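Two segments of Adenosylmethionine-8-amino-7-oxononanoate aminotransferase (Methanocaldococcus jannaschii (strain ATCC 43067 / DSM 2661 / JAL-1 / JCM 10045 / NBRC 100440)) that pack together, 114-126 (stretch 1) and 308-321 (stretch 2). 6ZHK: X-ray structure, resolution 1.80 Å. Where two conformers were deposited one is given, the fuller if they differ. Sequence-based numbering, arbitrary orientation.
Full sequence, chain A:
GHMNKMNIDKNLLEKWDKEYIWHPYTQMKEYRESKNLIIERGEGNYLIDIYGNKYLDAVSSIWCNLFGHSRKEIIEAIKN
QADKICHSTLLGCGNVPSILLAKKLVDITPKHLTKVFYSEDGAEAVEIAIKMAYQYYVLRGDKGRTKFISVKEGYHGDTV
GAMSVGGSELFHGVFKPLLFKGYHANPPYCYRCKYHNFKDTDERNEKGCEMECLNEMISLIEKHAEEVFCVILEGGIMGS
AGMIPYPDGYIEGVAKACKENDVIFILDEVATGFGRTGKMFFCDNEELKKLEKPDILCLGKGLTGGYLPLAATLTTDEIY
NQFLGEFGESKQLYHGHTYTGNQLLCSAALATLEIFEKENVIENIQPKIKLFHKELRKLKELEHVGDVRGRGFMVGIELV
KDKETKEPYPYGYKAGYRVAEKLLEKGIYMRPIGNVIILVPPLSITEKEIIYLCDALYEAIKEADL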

# COMPACT_ATOMS: atom_id res chain seq x y z
N THR A 114 18.70 -11.88 4.03
CA THR A 114 18.37 -12.85 5.05
C THR A 114 17.14 -12.45 5.86
O THR A 114 16.73 -13.19 6.77
N LYS A 115 16.58 -11.27 5.60
CA LYS A 115 15.45 -10.84 6.44
C LYS A 115 14.36 -10.28 5.53
O LYS A 115 14.70 -9.74 4.47
N VAL A 116 13.10 -10.43 5.93
CA VAL A 116 11.96 -10.11 5.06
C VAL A 116 11.01 -9.22 5.85
O VAL A 116 10.60 -9.62 6.94
N PHE A 117 10.70 -8.02 5.31
CA PHE A 117 9.70 -7.16 5.90
C PHE A 117 8.61 -7.02 4.84
O PHE A 117 8.86 -6.48 3.76
N TYR A 118 7.36 -7.40 5.17
CA TYR A 118 6.31 -7.44 4.17
C TYR A 118 5.52 -6.14 4.12
O TYR A 118 5.41 -5.43 5.10
N SER A 119 4.93 -5.87 2.95
CA SER A 119 4.00 -4.77 2.74
C SER A 119 3.09 -5.17 1.58
O SER A 119 3.13 -6.33 1.13
N GLU A 120 2.28 -4.23 1.07
CA GLU A 120 1.30 -4.57 0.05
C GLU A 120 1.74 -4.17 -1.35
O GLU A 120 1.48 -4.91 -2.26
N ASP A 121 2.45 -3.03 -1.51
CA ASP A 121 2.70 -2.48 -2.85
C ASP A 121 4.19 -2.16 -2.94
O ASP A 121 4.80 -1.86 -1.91
N GLY A 122 4.73 -2.20 -4.16
CA GLY A 122 6.14 -1.91 -4.40
C GLY A 122 6.52 -0.49 -3.92
O GLY A 122 7.63 -0.29 -3.42
N ALA A 123 5.58 0.47 -4.04
CA ALA A 123 5.92 1.81 -3.56
C ALA A 123 6.16 1.75 -2.04
O ALA A 123 7.01 2.47 -1.54
N GLU A 124 5.32 1.00 -1.30
CA GLU A 124 5.49 0.89 0.14
C GLU A 124 6.81 0.16 0.45
O GLU A 124 7.47 0.51 1.42
N ALA A 125 7.18 -0.84 -0.36
CA ALA A 125 8.41 -1.56 -0.11
C ALA A 125 9.59 -0.60 -0.20
O ALA A 125 10.54 -0.67 0.58
N VAL A 126 9.52 0.32 -1.16
CA VAL A 126 10.58 1.32 -1.33
C VAL A 126 10.55 2.34 -0.17
O VAL A 126 11.57 2.72 0.37
N LEU A 308 -2.61 -10.86 -6.45
CA LEU A 308 -2.91 -10.08 -5.24
C LEU A 308 -1.74 -9.10 -4.96
O LEU A 308 -0.59 -9.30 -5.37
N PRO A 309 -2.00 -8.05 -4.17
CA PRO A 309 -0.98 -7.08 -3.79
C PRO A 309 -0.15 -7.58 -2.63
O PRO A 309 -0.45 -7.33 -1.47
N LEU A 310 1.01 -8.15 -2.97
CA LEU A 310 2.03 -8.35 -1.94
C LEU A 310 3.34 -7.69 -2.34
O LEU A 310 3.72 -7.72 -3.50
N ALA A 311 4.02 -7.09 -1.36
CA ALA A 311 5.38 -6.66 -1.62
C ALA A 311 6.28 -7.07 -0.45
O ALA A 311 5.80 -7.50 0.60
N ALA A 312 7.60 -7.03 -0.69
CA ALA A 312 8.55 -7.34 0.38
C ALA A 312 9.81 -6.49 0.25
O ALA A 312 10.24 -6.13 -0.86
N THR A 313 10.39 -6.13 1.40
CA THR A 313 11.69 -5.48 1.40
C THR A 313 12.65 -6.42 2.12
O THR A 313 12.46 -6.75 3.28
N LEU A 314 13.67 -6.90 1.41
CA LEU A 314 14.60 -7.81 2.02
C LEU A 314 15.91 -7.06 2.36
O LEU A 314 16.36 -6.24 1.56
N THR A 315 16.53 -7.39 3.50
CA THR A 315 17.76 -6.71 3.93
C THR A 315 18.77 -7.74 4.46
O THR A 315 18.45 -8.94 4.63
N THR A 316 19.98 -7.24 4.69
CA THR A 316 21.11 -7.92 5.29
C THR A 316 20.88 -7.97 6.79
O THR A 316 20.05 -7.22 7.30
N ASP A 317 21.56 -8.90 7.47
CA ASP A 317 21.46 -8.89 8.93
C ASP A 317 22.10 -7.62 9.49
O ASP A 317 21.73 -7.18 10.60
N GLU A 318 23.08 -7.07 8.75
CA GLU A 318 23.78 -5.88 9.23
C GLU A 318 22.76 -4.75 9.46
O GLU A 318 22.74 -4.10 10.49
N ILE A 319 21.86 -4.60 8.51
CA ILE A 319 20.88 -3.53 8.63
C ILE A 319 19.91 -3.85 9.77
O ILE A 319 19.66 -3.00 10.62
N TYR A 320 19.37 -5.07 9.76
CA TYR A 320 18.39 -5.51 10.73
C TYR A 320 18.94 -5.34 12.16
O TYR A 320 18.25 -4.96 13.10
N ASN A 321 20.22 -5.68 12.33
CA ASN A 321 20.74 -5.75 13.69
C ASN A 321 20.81 -4.40 14.39
O ASN A 321 20.81 -4.38 15.62

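The most distinctive feature of this contact is the side chain of K115, which lies across the ring of Y320 and reaches the carboxylate of D317. Its CE sits 3.5 Å from the centroid of the Y320 ring and 7° off the ring normal, a CH-pi contact over the face; NZ lies 4.9 Å from the same centroid, 8° off the normal, which meets the geometry of a cation-pi interaction. The chain gets there through chi1 m, chi2 m, chi3 t and chi4 m, while Y320 holds chi1 t. Beyond the ring, K115 NZ forms a salt bridge with D317 OD1 at 2.9 Å. That oxygen also accepts from T114 OG1 at 2.7 Å, with T114 in the p rotamer, so one carboxylate oxygen of D317 (chi1 m) ties down two successive residues of the first stretch.

The frame is an antiparallel strand pair, 115-119 against 311-315, whose directions differ by 155°. Paired N-H...O bonds join K115 to T315, F117 to T313 and S119 to A311; the shortest, T313 N to F117 O and A311 N to S119 O, are both 2.8 Å. Alternation sorts the side chains onto two faces.

K115, F117, S119, A311, T313 and T315 share one face. Here A125, on the helix that follows the first strand, points toward the second stretch, and its CB lies 4.1 Å from A311 CB. T313, chi1 m, directs OG1 to A125 O as a donor at 2.9 Å, linking strand to helix. The same OG1 accepts from water 1 at 2.8 Å; this water also donates to F117 O at 2.8 Å and lies 2.7 Å from S119 OG (chi1 p), hydrogen-bonded without a decided direction. F117, chi1 t, starts on this face, but the end of its side chain leads away from the second stretch.

The opposite face, carrying V116, Y118, A312 and L314, makes apolar contacts. V116, chi1 t, places CG2 3.8 Å from L314 CG; L314 has an off-well chi1 of -91°. Y118, chi1 m, brings CD1 to 4.5 Å from A312 CB and 4.2 Å from L310 CD1. L310 (chi1 t, chi2 p) starts away from the first stretch, yet its end returns, with CD1 3.4 Å from S119 O.

Past the strand pairing, P309 points toward the first stretch, its CB 3.8 Å from D121 OD1. Water 2 bridges the backbones there, donating to E120 O at 2.8 Å and L310 O at 2.9 Å.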

# COMPACT_ATOMS: atom_id res chain seq x y z
CB THR A 114 19.55 -13.00 6.02
OG1 THR A 114 19.96 -11.69 6.39
CG2 THR A 114 20.73 -13.70 5.38
CB LYS A 115 15.88 -9.73 7.40
CG LYS A 115 16.86 -10.22 8.50
CD LYS A 115 16.18 -11.19 9.45
CE LYS A 115 17.06 -11.64 10.60
NZ LYS A 115 17.90 -12.79 10.20
CB VAL A 116 11.20 -11.41 4.63
CG1 VAL A 116 9.86 -11.06 3.97
CG2 VAL A 116 12.05 -12.21 3.67
CB PHE A 117 10.32 -5.77 6.20
CG PHE A 117 9.45 -4.93 7.08
CD1 PHE A 117 8.27 -4.37 6.61
CD2 PHE A 117 9.81 -4.76 8.41
CE1 PHE A 117 7.42 -3.68 7.48
CE2 PHE A 117 8.99 -4.04 9.27
CZ PHE A 117 7.78 -3.55 8.81
CB TYR A 118 5.25 -8.48 4.57
CG TYR A 118 5.73 -9.93 4.42
CD1 TYR A 118 5.95 -10.46 3.16
CD2 TYR A 118 5.91 -10.76 5.54
CE1 TYR A 118 6.34 -11.80 3.01
CE2 TYR A 118 6.27 -12.09 5.41
CZ TYR A 118 6.52 -12.59 4.15
OH TYR A 118 6.87 -13.90 3.95
CB SER A 119 4.72 -3.45 2.47
OG SER A 119 5.54 -3.51 1.32
CB GLU A 120 -0.06 -3.95 0.35
CG GLU A 120 -0.78 -4.69 1.46
CD GLU A 120 -0.19 -4.51 2.84
OE1 GLU A 120 -0.00 -3.32 3.26
OE2 GLU A 120 0.15 -5.57 3.45
CB ASP A 121 1.94 -1.17 -3.08
CG ASP A 121 0.44 -1.41 -3.05
OD1 ASP A 121 0.02 -2.51 -3.49
OD2 ASP A 121 -0.33 -0.51 -2.60
CB ALA A 123 4.81 2.81 -3.90
CB GLU A 124 4.36 0.01 0.71
CG GLU A 124 3.03 0.70 1.03
CD GLU A 124 1.82 -0.21 1.30
OE1 GLU A 124 1.93 -1.43 1.15
OE2 GLU A 124 0.73 0.31 1.67
CB ALA A 125 8.57 -2.67 -1.12
CB VAL A 126 10.40 1.97 -2.71
CG1 VAL A 126 11.12 3.30 -2.78
CG2 VAL A 126 10.85 1.05 -3.83
CB LEU A 308 -3.07 -11.06 -4.05
CG LEU A 308 -4.43 -11.73 -3.88
CD1 LEU A 308 -4.32 -12.88 -2.86
CD2 LEU A 308 -5.48 -10.70 -3.38
CB PRO A 309 -1.81 -5.83 -3.43
CG PRO A 309 -3.03 -6.38 -2.86
CD PRO A 309 -3.35 -7.61 -3.71
CB LEU A 310 2.23 -9.85 -1.69
CG LEU A 310 3.16 -10.19 -0.52
CD1 LEU A 310 2.55 -9.67 0.79
CD2 LEU A 310 3.32 -11.71 -0.44
CB ALA A 311 5.39 -5.20 -1.91
CB ALA A 312 8.94 -8.81 0.24
CB THR A 313 11.58 -4.15 2.19
OG1 THR A 313 10.50 -3.39 1.62
CG2 THR A 313 12.87 -3.37 2.16
CB LEU A 314 14.90 -8.92 0.99
CG LEU A 314 13.98 -10.12 1.10
CD1 LEU A 314 12.53 -9.79 0.68
CD2 LEU A 314 14.58 -11.38 0.49
CB THR A 315 17.50 -5.67 5.05
OG1 THR A 315 17.31 -6.39 6.26
CG2 THR A 315 16.22 -4.88 4.87
CB THR A 316 22.41 -7.18 5.00
OG1 THR A 316 22.25 -5.88 5.60
CG2 THR A 316 22.68 -7.10 3.51
CB ASP A 317 22.17 -10.11 9.55
CG ASP A 317 21.36 -11.40 9.43
OD1 ASP A 317 20.16 -11.35 9.07
OD2 ASP A 317 21.95 -12.43 9.74
CB GLU A 318 24.90 -5.48 8.26
CG GLU A 318 25.48 -4.08 8.48
CD GLU A 318 26.19 -3.67 9.78
OE1 GLU A 318 26.63 -4.60 10.54
OE2 GLU A 318 26.30 -2.40 10.08
CB ILE A 319 20.18 -3.29 7.29
CG1 ILE A 319 21.15 -2.65 6.28
CG2 ILE A 319 18.86 -2.48 7.48
CD1 ILE A 319 21.78 -1.35 6.69
CB TYR A 320 18.06 -6.97 10.40
CG TYR A 320 17.27 -7.79 11.40
CD1 TYR A 320 17.89 -8.38 12.51
CD2 TYR A 320 15.91 -8.03 11.21
CE1 TYR A 320 17.16 -9.16 13.41
CE2 TYR A 320 15.18 -8.84 12.07
CZ TYR A 320 15.82 -9.41 13.17
OH TYR A 320 15.12 -10.24 13.98
CB ASN A 321 22.16 -6.33 13.72
CG ASN A 321 22.19 -7.82 13.48
OD1 ASN A 321 21.19 -8.50 13.63
ND2 ASN A 321 23.32 -8.36 13.01
O HOH W 1 7.97 -4.36 2.20
O HOH W 2 2.41 -5.53 -4.86